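Local coordinates for GH3 beta-N-acetylglucosaminidase (Paenibacillaceae, PDB 6K5J), which hydrolyses terminal, non-reducing N-acetyl-beta-D-glucosamine residues from their glycosides, as a beta-N-acetylglucosaminidase of glycoside hydrolase family 3, at residues A[13-18]-A[73-78]; A[18-23]-A[331-336]; A[443-448]-A[469-474]. All coordinates share one frame; numbering follows the deposited sequence.

Contact 1 (A[13-18]-A[73-78])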
ATOM      1  N   LEU A  13      -9.667  33.342  -4.309  1.00 28.50           N
ATOM      2  CA  LEU A  13      -8.710  32.651  -5.160  1.00 32.03           C
ATOM      3  C   LEU A  13      -7.708  31.857  -4.333  1.00 29.00           C
ATOM      4  O   LEU A  13      -7.367  30.724  -4.687  1.00 25.54           O
ATOM      5  CB  LEU A  13      -7.980  33.650  -6.058  1.00 34.31           C
ATOM      6  CG  LEU A  13      -6.917  33.037  -6.972  1.00 32.16           C
ATOM      7  CD1 LEU A  13      -7.502  31.887  -7.777  1.00 29.29           C
ATOM      8  CD2 LEU A  13      -6.334  34.098  -7.903  1.00 35.44           C
ATOM      9  N   LYS A  14      -7.220  32.432  -3.230  1.00 25.96           N
ATOM     10  CA  LYS A  14      -6.251  31.709  -2.414  1.00 26.74           C
ATOM     11  C   LYS A  14      -6.884  30.477  -1.771  1.00 26.38           C
ATOM     12  O   LYS A  14      -6.225  29.439  -1.623  1.00 23.72           O
ATOM     13  CB  LYS A  14      -5.658  32.631  -1.345  1.00 32.98           C
ATOM     14  CG  LYS A  14      -4.330  33.270  -1.747  1.00 42.52           C
ATOM     15  CD  LYS A  14      -3.608  33.897  -0.545  1.00 47.34           C
ATOM     16  CE  LYS A  14      -3.038  32.829   0.410  1.00 50.60           C
ATOM     17  NZ  LYS A  14      -2.169  31.809  -0.271  1.00 49.08           N
ATOM     18  N   GLN A  15      -8.156  30.568  -1.373  1.00 25.02           N
ATOM     19  CA  GLN A  15      -8.837  29.388  -0.844  1.00 26.48           C
ATOM     20  C   GLN A  15      -9.042  28.332  -1.925  1.00 24.47           C
ATOM     21  O   GLN A  15      -8.946  27.131  -1.650  1.00 24.28           O
ATOM     22  CB  GLN A  15     -10.184  29.766  -0.247  1.00 27.07           C
ATOM     23  CG  GLN A  15     -10.141  30.440   1.100  1.00 26.88           C
ATOM     24  CD  GLN A  15     -11.528  30.890   1.511  1.00 35.90           C
ATOM     25  OE1 GLN A  15     -12.180  31.652   0.792  1.00 33.23           O
ATOM     26  NE2 GLN A  15     -12.001  30.394   2.648  1.00 38.62           N
ATOM     27  N   LYS A  16      -9.380  28.750  -3.145  1.00 25.55           N
ATOM     28  CA  LYS A  16      -9.563  27.776  -4.218  1.00 25.39           C
ATOM     29  C   LYS A  16      -8.257  27.061  -4.518  1.00 24.44           C
ATOM     30  O   LYS A  16      -8.230  25.831  -4.661  1.00 23.98           O
ATOM     31  CB  LYS A  16     -10.100  28.453  -5.481  1.00 27.29           C
ATOM     32  CG  LYS A  16     -11.490  29.070  -5.338  1.00 26.26           C
ATOM     33  CD  LYS A  16     -11.945  29.625  -6.683  1.00 28.64           C
ATOM     34  CE  LYS A  16     -13.185  30.492  -6.538  1.00 38.71           C
ATOM     35  NZ  LYS A  16     -13.600  31.041  -7.859  1.00 30.91           N
ATOM     36  N   VAL A  17      -7.159  27.812  -4.595  1.00 22.84           N
ATOM     37  CA  VAL A  17      -5.868  27.193  -4.873  1.00 22.33           C
ATOM     38  C   VAL A  17      -5.488  26.248  -3.741  1.00 22.00           C
ATOM     39  O   VAL A  17      -4.990  25.142  -3.976  1.00 21.02           O
ATOM     40  CB  VAL A  17      -4.798  28.276  -5.118  1.00 25.83           C
ATOM     41  CG1 VAL A  17      -3.385  27.714  -4.921  1.00 27.95           C
ATOM     42  CG2 VAL A  17      -4.954  28.858  -6.526  1.00 27.32           C
ATOM     43  N   GLY A  18      -5.731  26.663  -2.495  1.00 21.45           N
ATOM     44  CA  GLY A  18      -5.420  25.802  -1.363  1.00 23.90           C
ATOM     45  C   GLY A  18      -6.169  24.480  -1.387  1.00 23.11           C
ATOM     46  O   GLY A  18      -5.631  23.452  -0.956  1.00 20.73           O
ATOM     47  N   SER A  73     -11.402  28.732  11.712  1.00 26.58           N
ATOM     48  CA  SER A  73     -10.818  29.725  10.819  1.00 26.18           C
ATOM     49  C   SER A  73     -11.621  29.900   9.535  1.00 29.51           C
ATOM     50  O   SER A  73     -11.117  30.496   8.575  1.00 29.50           O
ATOM     51  CB  SER A  73      -9.365  29.357  10.492  1.00 27.38           C
ATOM     52  OG  SER A  73      -9.286  28.096   9.834  1.00 29.34           O
ATOM     53  N   ASP A  74     -12.856  29.386   9.506  1.00 31.04           N
ATOM     54  CA  ASP A  74     -13.778  29.524   8.377  1.00 30.42           C
ATOM     55  C   ASP A  74     -13.192  28.957   7.090  1.00 30.69           C
ATOM     56  O   ASP A  74     -13.342  29.530   6.009  1.00 29.00           O
ATOM     57  CB  ASP A  74     -14.212  30.980   8.198  1.00 34.52           C
ATOM     58  CG  ASP A  74     -15.052  31.464   9.363  1.00 41.77           C
ATOM     59  OD1 ASP A  74     -16.013  30.748   9.736  1.00 49.18           O
ATOM     60  OD2 ASP A  74     -14.731  32.530   9.930  1.00 47.35           O
ATOM     61  N   ASN A  75     -12.531  27.813   7.205  1.00 26.69           N
ATOM     62  CA  ASN A  75     -12.037  27.091   6.046  1.00 27.10           C
ATOM     63  C   ASN A  75     -12.885  25.851   5.782  1.00 23.46           C
ATOM     64  O   ASN A  75     -13.582  25.341   6.659  1.00 26.14           O
ATOM     65  CB  ASN A  75     -10.565  26.713   6.237  1.00 24.59           C
ATOM     66  CG  ASN A  75      -9.639  27.878   5.958  1.00 26.07           C
ATOM     67  OD1 ASN A  75      -9.481  28.289   4.811  1.00 23.91           O
ATOM     68  ND2 ASN A  75      -9.032  28.422   7.007  1.00 27.07           N
ATOM     69  N   VAL A  76     -12.821  25.378   4.541  1.00 25.90           N
ATOM     70  CA  VAL A  76     -13.583  24.194   4.133  1.00 21.56           C
ATOM     71  C   VAL A  76     -13.133  22.997   4.965  1.00 23.64           C
ATOM     72  O   VAL A  76     -11.932  22.889   5.287  1.00 24.68           O
ATOM     73  CB  VAL A  76     -13.381  23.942   2.624  1.00 23.07           C
ATOM     74  CG1 VAL A  76     -14.063  22.683   2.165  1.00 22.62           C
ATOM     75  CG2 VAL A  76     -13.888  25.142   1.824  1.00 26.73           C
ATOM     76  N   PRO A  77     -14.033  22.095   5.381  1.00 22.64           N
ATOM     77  CA  PRO A  77     -13.590  20.885   6.093  1.00 22.64           C
ATOM     78  C   PRO A  77     -12.571  20.101   5.276  1.00 20.33           C
ATOM     79  O   PRO A  77     -12.552  20.162   4.046  1.00 19.22           O
ATOM     80  CB  PRO A  77     -14.883  20.081   6.280  1.00 26.43           C
ATOM     81  CG  PRO A  77     -15.971  21.106   6.243  1.00 29.85           C
ATOM     82  CD  PRO A  77     -15.502  22.172   5.281  1.00 26.58           C
ATOM     83  N   LEU A  78     -11.718  19.359   5.981  1.00 20.26           N
ATOM     84  CA  LEU A  78     -10.549  18.733   5.368  1.00 18.60           C
ATOM     85  C   LEU A  78     -10.808  17.297   4.934  1.00 19.39           C
ATOM     86  O   LEU A  78     -11.474  16.527   5.633  1.00 20.65           O
ATOM     87  CB  LEU A  78      -9.381  18.725   6.353  1.00 22.41           C
ATOM     88  CG  LEU A  78      -8.836  20.071   6.823  1.00 21.03           C
ATOM     89  CD1 LEU A  78      -7.993  19.852   8.066  1.00 19.84           C
ATOM     90  CD2 LEU A  78      -8.009  20.694   5.710  1.00 20.69           C
TER
HETATM   91  O   HOH W   1     -11.003  27.156   2.820  1.00 29.21           O

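Contact 2 (A[18-23]-A[331-336])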
ATOM      1  N   GLY A  18      -5.731  26.663  -2.495  1.00 21.45           N
ATOM      2  CA  GLY A  18      -5.420  25.802  -1.363  1.00 23.90           C
ATOM      3  C   GLY A  18      -6.169  24.480  -1.387  1.00 23.11           C
ATOM      4  O   GLY A  18      -5.631  23.452  -0.956  1.00 20.73           O
ATOM      5  N   GLN A  19      -7.410  24.483  -1.890  1.00 20.35           N
ATOM      6  CA  GLN A  19      -8.183  23.244  -1.987  1.00 22.21           C
ATOM      7  C   GLN A  19      -7.465  22.187  -2.816  1.00 20.92           C
ATOM      8  O   GLN A  19      -7.687  20.988  -2.614  1.00 22.50           O
ATOM      9  CB  GLN A  19      -9.559  23.517  -2.596  1.00 25.33           C
ATOM     10  CG  GLN A  19     -10.564  24.084  -1.622  1.00 24.94           C
ATOM     11  CD  GLN A  19     -10.805  23.166  -0.439  1.00 23.40           C
ATOM     12  OE1 GLN A  19     -11.356  22.069  -0.584  1.00 26.21           O
ATOM     13  NE2 GLN A  19     -10.379  23.606   0.741  1.00 23.17           N
ATOM     14  N   LEU A  20      -6.611  22.609  -3.748  1.00 19.84           N
ATOM     15  CA  LEU A  20      -5.931  21.701  -4.664  1.00 20.35           C
ATOM     16  C   LEU A  20      -4.708  21.020  -4.059  1.00 20.74           C
ATOM     17  O   LEU A  20      -4.033  20.268  -4.770  1.00 20.75           O
ATOM     18  CB  LEU A  20      -5.506  22.458  -5.918  1.00 22.61           C
ATOM     19  CG  LEU A  20      -6.567  23.362  -6.554  1.00 24.65           C
ATOM     20  CD1 LEU A  20      -6.012  23.999  -7.807  1.00 27.45           C
ATOM     21  CD2 LEU A  20      -7.814  22.560  -6.863  1.00 22.70           C
ATOM     22  N   VAL A  21      -4.400  21.240  -2.787  1.00 16.19           N
ATOM     23  CA  VAL A  21      -3.172  20.708  -2.198  1.00 19.17           C
ATOM     24  C   VAL A  21      -3.512  19.850  -0.987  1.00 20.56           C
ATOM     25  O   VAL A  21      -4.333  20.237  -0.150  1.00 19.23           O
ATOM     26  CB  VAL A  21      -2.202  21.839  -1.818  1.00 19.26           C
ATOM     27  CG1 VAL A  21      -0.976  21.274  -1.094  1.00 21.37           C
ATOM     28  CG2 VAL A  21      -1.808  22.618  -3.077  1.00 17.64           C
ATOM     29  N   MET A  22      -2.886  18.679  -0.903  1.00 21.16           N
ATOM     30  CA  MET A  22      -2.917  17.847   0.291  1.00 18.80           C
ATOM     31  C   MET A  22      -1.501  17.755   0.836  1.00 17.77           C
ATOM     32  O   MET A  22      -0.565  17.435   0.090  1.00 18.31           O
ATOM     33  CB  MET A  22      -3.461  16.445  -0.010  1.00 16.40           C
ATOM     34  CG  MET A  22      -3.404  15.507   1.199  1.00 17.58           C
ATOM     35  SD  MET A  22      -4.248  13.950   0.858  1.00 21.34           S
ATOM     36  CE  MET A  22      -5.955  14.353   1.283  1.00 18.78           C
ATOM     37  N   ALA A  23      -1.342  18.037   2.130  1.00 18.12           N
ATOM     38  CA  ALA A  23      -0.019  18.154   2.732  1.00 19.94           C
ATOM     39  C   ALA A  23       0.088  17.257   3.951  1.00 19.81           C
ATOM     40  O   ALA A  23      -0.901  16.982   4.632  1.00 20.26           O
ATOM     41  CB  ALA A  23       0.298  19.600   3.147  1.00 18.05           C
ATOM     42  N   GLY A 331     -14.790  22.136  -7.641  1.00 22.76           N
ATOM     43  CA  GLY A 331     -16.112  21.530  -7.619  1.00 23.46           C
ATOM     44  C   GLY A 331     -16.068  20.041  -7.337  1.00 21.82           C
ATOM     45  O   GLY A 331     -16.885  19.519  -6.573  1.00 19.69           O
ATOM     46  N   ARG A 332     -15.113  19.337  -7.944  1.00 20.52           N
ATOM     47  CA  ARG A 332     -14.995  17.904  -7.698  1.00 22.47           C
ATOM     48  C   ARG A 332     -14.591  17.621  -6.257  1.00 20.68           C
ATOM     49  O   ARG A 332     -15.112  16.689  -5.635  1.00 20.13           O
ATOM     50  CB  ARG A 332     -13.988  17.287  -8.665  1.00 19.07           C
ATOM     51  CG  ARG A 332     -14.335  17.452 -10.131  1.00 23.98           C
ATOM     52  CD  ARG A 332     -13.257  16.788 -10.968  1.00 22.02           C
ATOM     53  NE  ARG A 332     -13.530  16.787 -12.401  1.00 25.48           N
ATOM     54  CZ  ARG A 332     -12.772  17.386 -13.322  1.00 31.91           C
ATOM     55  NH1 ARG A 332     -11.671  18.054 -12.975  1.00 27.45           N
ATOM     56  NH2 ARG A 332     -13.105  17.294 -14.607  1.00 26.38           N
ATOM     57  N   LEU A 333     -13.672  18.424  -5.703  1.00 17.67           N
ATOM     58  CA  LEU A 333     -13.240  18.209  -4.323  1.00 19.11           C
ATOM     59  C   LEU A 333     -14.355  18.523  -3.327  1.00 22.40           C
ATOM     60  O   LEU A 333     -14.572  17.771  -2.370  1.00 19.48           O
ATOM     61  CB  LEU A 333     -11.987  19.040  -4.030  1.00 19.58           C
ATOM     62  CG  LEU A 333     -10.778  18.540  -4.817  1.00 19.91           C
ATOM     63  CD1 LEU A 333      -9.750  19.664  -5.034  1.00 21.44           C
ATOM     64  CD2 LEU A 333     -10.163  17.326  -4.118  1.00 17.49           C
ATOM     65  N   LEU A 334     -15.086  19.616  -3.539  1.00 20.18           N
ATOM     66  CA  LEU A 334     -16.191  19.933  -2.640  1.00 20.72           C
ATOM     67  C   LEU A 334     -17.296  18.877  -2.711  1.00 20.28           C
ATOM     68  O   LEU A 334     -17.927  18.567  -1.694  1.00 22.95           O
ATOM     69  CB  LEU A 334     -16.736  21.326  -2.967  1.00 22.32           C
ATOM     70  CG  LEU A 334     -15.797  22.508  -2.712  1.00 24.13           C
ATOM     71  CD1 LEU A 334     -16.489  23.834  -2.979  1.00 27.37           C
ATOM     72  CD2 LEU A 334     -15.253  22.492  -1.291  1.00 26.38           C
ATOM     73  N   ALA A 335     -17.538  18.308  -3.901  1.00 19.58           N
ATOM     74  CA  ALA A 335     -18.565  17.275  -4.030  1.00 25.41           C
ATOM     75  C   ALA A 335     -18.175  16.015  -3.266  1.00 23.57           C
ATOM     76  O   ALA A 335     -19.010  15.412  -2.583  1.00 21.94           O
ATOM     77  CB  ALA A 335     -18.815  16.947  -5.504  1.00 25.16           C
ATOM     78  N   LEU A 336     -16.902  15.614  -3.358  1.00 21.90           N
ATOM     79  CA  LEU A 336     -16.428  14.475  -2.579  1.00 21.90           C
ATOM     80  C   LEU A 336     -16.558  14.745  -1.080  1.00 20.87           C
ATOM     81  O   LEU A 336     -17.023  13.885  -0.315  1.00 20.52           O
ATOM     82  CB  LEU A 336     -14.970  14.172  -2.954  1.00 18.89           C
ATOM     83  CG  LEU A 336     -14.329  13.039  -2.142  1.00 22.02           C
ATOM     84  CD1 LEU A 336     -15.144  11.773  -2.282  1.00 19.28           C
ATOM     85  CD2 LEU A 336     -12.880  12.806  -2.574  1.00 19.81           C
TER

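Contact 3 (A[443-448]-A[469-474])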
ATOM      1  N   GLU A 443      25.478 -22.736  11.737  1.00 41.15           N
ATOM      2  CA  GLU A 443      25.893 -23.528  12.888  1.00 40.54           C
ATOM      3  C   GLU A 443      24.698 -24.178  13.574  1.00 40.66           C
ATOM      4  O   GLU A 443      24.715 -25.378  13.870  1.00 36.69           O
ATOM      5  CB  GLU A 443      26.663 -22.650  13.873  1.00 44.16           C
ATOM      6  CG  GLU A 443      27.358 -23.428  14.984  1.00 50.13           C
ATOM      7  CD  GLU A 443      27.396 -22.670  16.297  1.00 55.66           C
ATOM      8  OE1 GLU A 443      26.443 -22.803  17.096  1.00 61.21           O
ATOM      9  OE2 GLU A 443      28.382 -21.942  16.531  1.00 62.32           O
ATOM     10  N   LEU A 444      23.648 -23.399  13.847  1.00 36.78           N
ATOM     11  CA  LEU A 444      22.483 -23.960  14.523  1.00 34.25           C
ATOM     12  C   LEU A 444      21.803 -25.029  13.675  1.00 30.33           C
ATOM     13  O   LEU A 444      21.192 -25.956  14.219  1.00 32.45           O
ATOM     14  CB  LEU A 444      21.497 -22.848  14.877  1.00 29.53           C
ATOM     15  CG  LEU A 444      21.882 -21.982  16.076  1.00 40.35           C
ATOM     16  CD1 LEU A 444      21.082 -20.682  16.086  1.00 36.24           C
ATOM     17  CD2 LEU A 444      21.682 -22.755  17.372  1.00 37.44           C
ATOM     18  N   SER A 445      21.899 -24.926  12.348  1.00 33.08           N
ATOM     19  CA  SER A 445      21.319 -25.943  11.481  1.00 32.34           C
ATOM     20  C   SER A 445      22.058 -27.270  11.588  1.00 35.41           C
ATOM     21  O   SER A 445      21.493 -28.311  11.234  1.00 34.10           O
ATOM     22  CB  SER A 445      21.307 -25.471  10.026  1.00 34.95           C
ATOM     23  OG  SER A 445      22.616 -25.409   9.484  1.00 38.19           O
ATOM     24  N   GLY A 446      23.308 -27.255  12.058  1.00 35.54           N
ATOM     25  CA  GLY A 446      23.986 -28.502  12.366  1.00 36.41           C
ATOM     26  C   GLY A 446      23.489 -29.153  13.638  1.00 38.62           C
ATOM     27  O   GLY A 446      23.681 -30.358  13.828  1.00 42.08           O
ATOM     28  N   GLN A 447      22.844 -28.385  14.509  1.00 37.13           N
ATOM     29  CA  GLN A 447      22.309 -28.920  15.751  1.00 39.10           C
ATOM     30  C   GLN A 447      20.805 -29.136  15.717  1.00 36.69           C
ATOM     31  O   GLN A 447      20.295 -29.933  16.512  1.00 33.28           O
ATOM     32  CB  GLN A 447      22.664 -27.992  16.918  1.00 38.43           C
ATOM     33  CG  GLN A 447      24.110 -27.500  16.880  1.00 47.03           C
ATOM     34  CD  GLN A 447      24.361 -26.343  17.830  1.00 50.09           C
ATOM     35  OE1 GLN A 447      23.594 -26.114  18.769  1.00 53.69           O
ATOM     36  NE2 GLN A 447      25.442 -25.605  17.592  1.00 55.73           N
ATOM     37  N   ILE A 448      20.086 -28.455  14.826  1.00 35.13           N
ATOM     38  CA  ILE A 448      18.639 -28.604  14.683  1.00 30.86           C
ATOM     39  C   ILE A 448      18.358 -28.878  13.209  1.00 31.91           C
ATOM     40  O   ILE A 448      18.550 -27.995  12.364  1.00 31.63           O
ATOM     41  CB  ILE A 448      17.874 -27.364  15.169  1.00 31.38           C
ATOM     42  CG1 ILE A 448      18.191 -27.086  16.647  1.00 34.05           C
ATOM     43  CG2 ILE A 448      16.375 -27.553  14.977  1.00 27.79           C
ATOM     44  CD1 ILE A 448      17.604 -25.784  17.191  1.00 31.71           C
ATOM     45  N   GLU A 469      20.040 -21.100  -0.002  1.00 27.68           N
ATOM     46  CA  GLU A 469      20.585 -22.114  -0.899  1.00 29.10           C
ATOM     47  C   GLU A 469      21.638 -22.972  -0.205  1.00 28.30           C
ATOM     48  O   GLU A 469      21.745 -24.171  -0.488  1.00 30.40           O
ATOM     49  CB  GLU A 469      21.167 -21.449  -2.152  1.00 29.90           C
ATOM     50  CG  GLU A 469      20.116 -21.093  -3.213  1.00 29.95           C
ATOM     51  CD  GLU A 469      19.599 -22.303  -3.970  1.00 34.00           C
ATOM     52  OE1 GLU A 469      20.374 -22.887  -4.764  1.00 33.78           O
ATOM     53  OE2 GLU A 469      18.421 -22.684  -3.776  1.00 31.32           O
ATOM     54  N   ALA A 470      22.403 -22.387   0.717  1.00 31.40           N
ATOM     55  CA  ALA A 470      23.382 -23.165   1.475  1.00 30.37           C
ATOM     56  C   ALA A 470      22.691 -24.191   2.364  1.00 34.91           C
ATOM     57  O   ALA A 470      23.077 -25.369   2.397  1.00 30.79           O
ATOM     58  CB  ALA A 470      24.259 -22.229   2.310  1.00 30.96           C
ATOM     59  N   LEU A 471      21.654 -23.759   3.087  1.00 26.69           N
ATOM     60  CA  LEU A 471      20.900 -24.679   3.929  1.00 28.95           C
ATOM     61  C   LEU A 471      20.240 -25.762   3.092  1.00 29.34           C
ATOM     62  O   LEU A 471      20.121 -26.913   3.532  1.00 30.05           O
ATOM     63  CB  LEU A 471      19.849 -23.916   4.736  1.00 25.68           C
ATOM     64  CG  LEU A 471      20.353 -22.900   5.752  1.00 25.33           C
ATOM     65  CD1 LEU A 471      19.199 -22.064   6.309  1.00 25.36           C
ATOM     66  CD2 LEU A 471      21.065 -23.634   6.884  1.00 28.19           C
ATOM     67  N   ALA A 472      19.796 -25.409   1.886  1.00 26.21           N
ATOM     68  CA  ALA A 472      19.137 -26.370   1.013  1.00 30.62           C
ATOM     69  C   ALA A 472      20.092 -27.449   0.534  1.00 31.65           C
ATOM     70  O   ALA A 472      19.639 -28.539   0.167  1.00 32.96           O
ATOM     71  CB  ALA A 472      18.512 -25.657  -0.194  1.00 27.35           C
ATOM     72  N   ALA A 473      21.393 -27.170   0.532  1.00 31.89           N
ATOM     73  CA  ALA A 473      22.396 -28.130   0.092  1.00 34.49           C
ATOM     74  C   ALA A 473      22.900 -29.034   1.213  1.00 40.52           C
ATOM     75  O   ALA A 473      23.644 -29.981   0.936  1.00 41.74           O
ATOM     76  CB  ALA A 473      23.580 -27.395  -0.544  1.00 35.96           C
ATOM     77  N   LYS A 474      22.522 -28.773   2.461  1.00 38.81           N
ATOM     78  CA  LYS A 474      22.983 -29.598   3.578  1.00 39.94           C
ATOM     79  C   LYS A 474      22.160 -30.879   3.659  1.00 42.17           C
ATOM     80  O   LYS A 474      20.954 -30.812   3.914  1.00 40.27           O
ATOM     81  CB  LYS A 474      22.889 -28.826   4.886  1.00 34.95           C
ATOM     82  CG  LYS A 474      23.802 -27.607   4.942  1.00 38.21           C
ATOM     83  CD  LYS A 474      23.772 -26.930   6.305  1.00 38.38           C
ATOM     84  CE  LYS A 474      24.171 -27.886   7.419  1.00 43.86           C
ATOM     85  NZ  LYS A 474      24.888 -27.190   8.525  1.00 48.72           N
TER

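Contact 1 (A[13-18]-A[73-78])
Q15 and N75 face each other across a water molecule rather than bonding directly. Q15 NE2 comes to 3.7 Å from the backbone D74 O and 3.9 Å from N75 OD1, while the two amide planes are turned 75° apart. Beyond CG the glutamine chain runs extended (chi2 174°), carrying its amide out from helix 13-19 toward the loop.

The water does the joining. It donates to N75 OD1 at 2.8 Å and accepts from the backbone V76 N at 3.1 Å, whereas its bond from Q15 NE2, at 3.4 Å, is weak. The other end of the glutamine amide is held nearer home, where Q15 OE1 takes the backbone NH of T12.

Within the loop, N75 ND2 donates to S73 OG at 2.9 Å, almost in its own amide plane, and H42 bonds to N75 OD1, so the asparagine is tied at both ends of its amide. The loop itself opens with a Schellman motif that ends helix 56-72, D74 supplying the residue of positive phi.

Such chemistry implies a hydrated surface junction in which N75 is held by several bonds on the loop side, while the glutamine is tied to it only through a weak water bond.

Contact 2 (A[18-23]-A[331-336])
L333 lays its CD1 methyl where helix 13-19 gives way to strand 21-23, meeting one polar and one apolar partner. The polar one is the backbone carbonyl oxygen of Q19, 3.4 Å from L333 CD1, a van der Waals contact between a methyl and a peptide oxygen. The apolar one is L20, whose CD2 lies 3.9 Å from L333 CD1, the two leucine side chains crossing at about a right angle. L20 also rests on S329 and I326, one and two turns before L333 in helix 323-339.

These contacts bring together widely separated parts of the TIM-barrel-type N-terminal domain of family 3. Helix 13-19 leads directly into strand 21-23, which lies between strands 45-47 and 296-298 in a parallel sheet, while helix 323-339 comes some 300 residues later in the chain and packs here from outside that sheet.

The polar side chain of Q19 adds a second kind of contact. The chain folds back at chi2 (-59°), which brings Q19 OE1 to 4.0 Å from L334 CD2. That oxygen is an acceptor for K337 NZ, so a buried polar group finds its partner one turn further along the helix whose leucine it touches.

Contact 3 (A[443-448]-A[469-474])
S445 OG takes part in two hydrogen bonds: it accepts from K474 NZ at 3.0 Å and donates to the backbone O of Q442, one turn back in helix 435-447. With chi1 near 70°, the hydroxyl lies close enough to its own helix to meet the Q442 carbonyl. The ammonium group of K474 also makes a weak hydrogen bond to that same Q442 carbonyl, so serine, lysine and carbonyl form a small closed cluster near the end of the helix.

K474 reaches this cluster by bending. Its chain kinks at chi3 (58°) and less sharply at chi4, which steers NZ onto the serine; K474 CE passes 3.6 Å from S445 OG. NZ then lies 3.9 Å from the backbone G446 N, close but without a bond. With K474 replaced by an alanine, S445 OG would probably lose its lysine donor and a gap would open beside it where CD and CE now lie.

Van der Waals contact with L471 adds to the polar one. L471 brings its CD2 methyl alongside the serine, 3.5 Å from S445 OG and 3.6 Å from S445 CB, lying against both the hydroxyl and the carbon that bears it.

In the fold, helices 435-447 and 462-472 are successive connections in a beta-alpha-beta arrangement, the first leading into strand 450-455 and the second from it to the parallel strand 478-483. S445 rests on V451, and L471 on V453 and L479, which seats both helices against the mixed sheet of the second domain.

Contacts 1 and 2 are neighbours in the N-terminal domain, their centres about 9 Å apart, and both draw on helix 13-19 and share G18. They differ with depth: contact 1 is a surface junction bridged by water, whereas contact 2 is buried and rests on leucine packing. V76 joins them, its CB lying 3.6 Å from Q19 NE2 and its CG1 3.7 Å from L334 CD2. Contact 3 stands apart, its centre about 62 Å from that of contact 1 and 57 Å from that of contact 2, across the chain's centre. Partly buried, it combines both chemistries, with a direct lysine-to-serine bond at its outer edge and a leucine beneath.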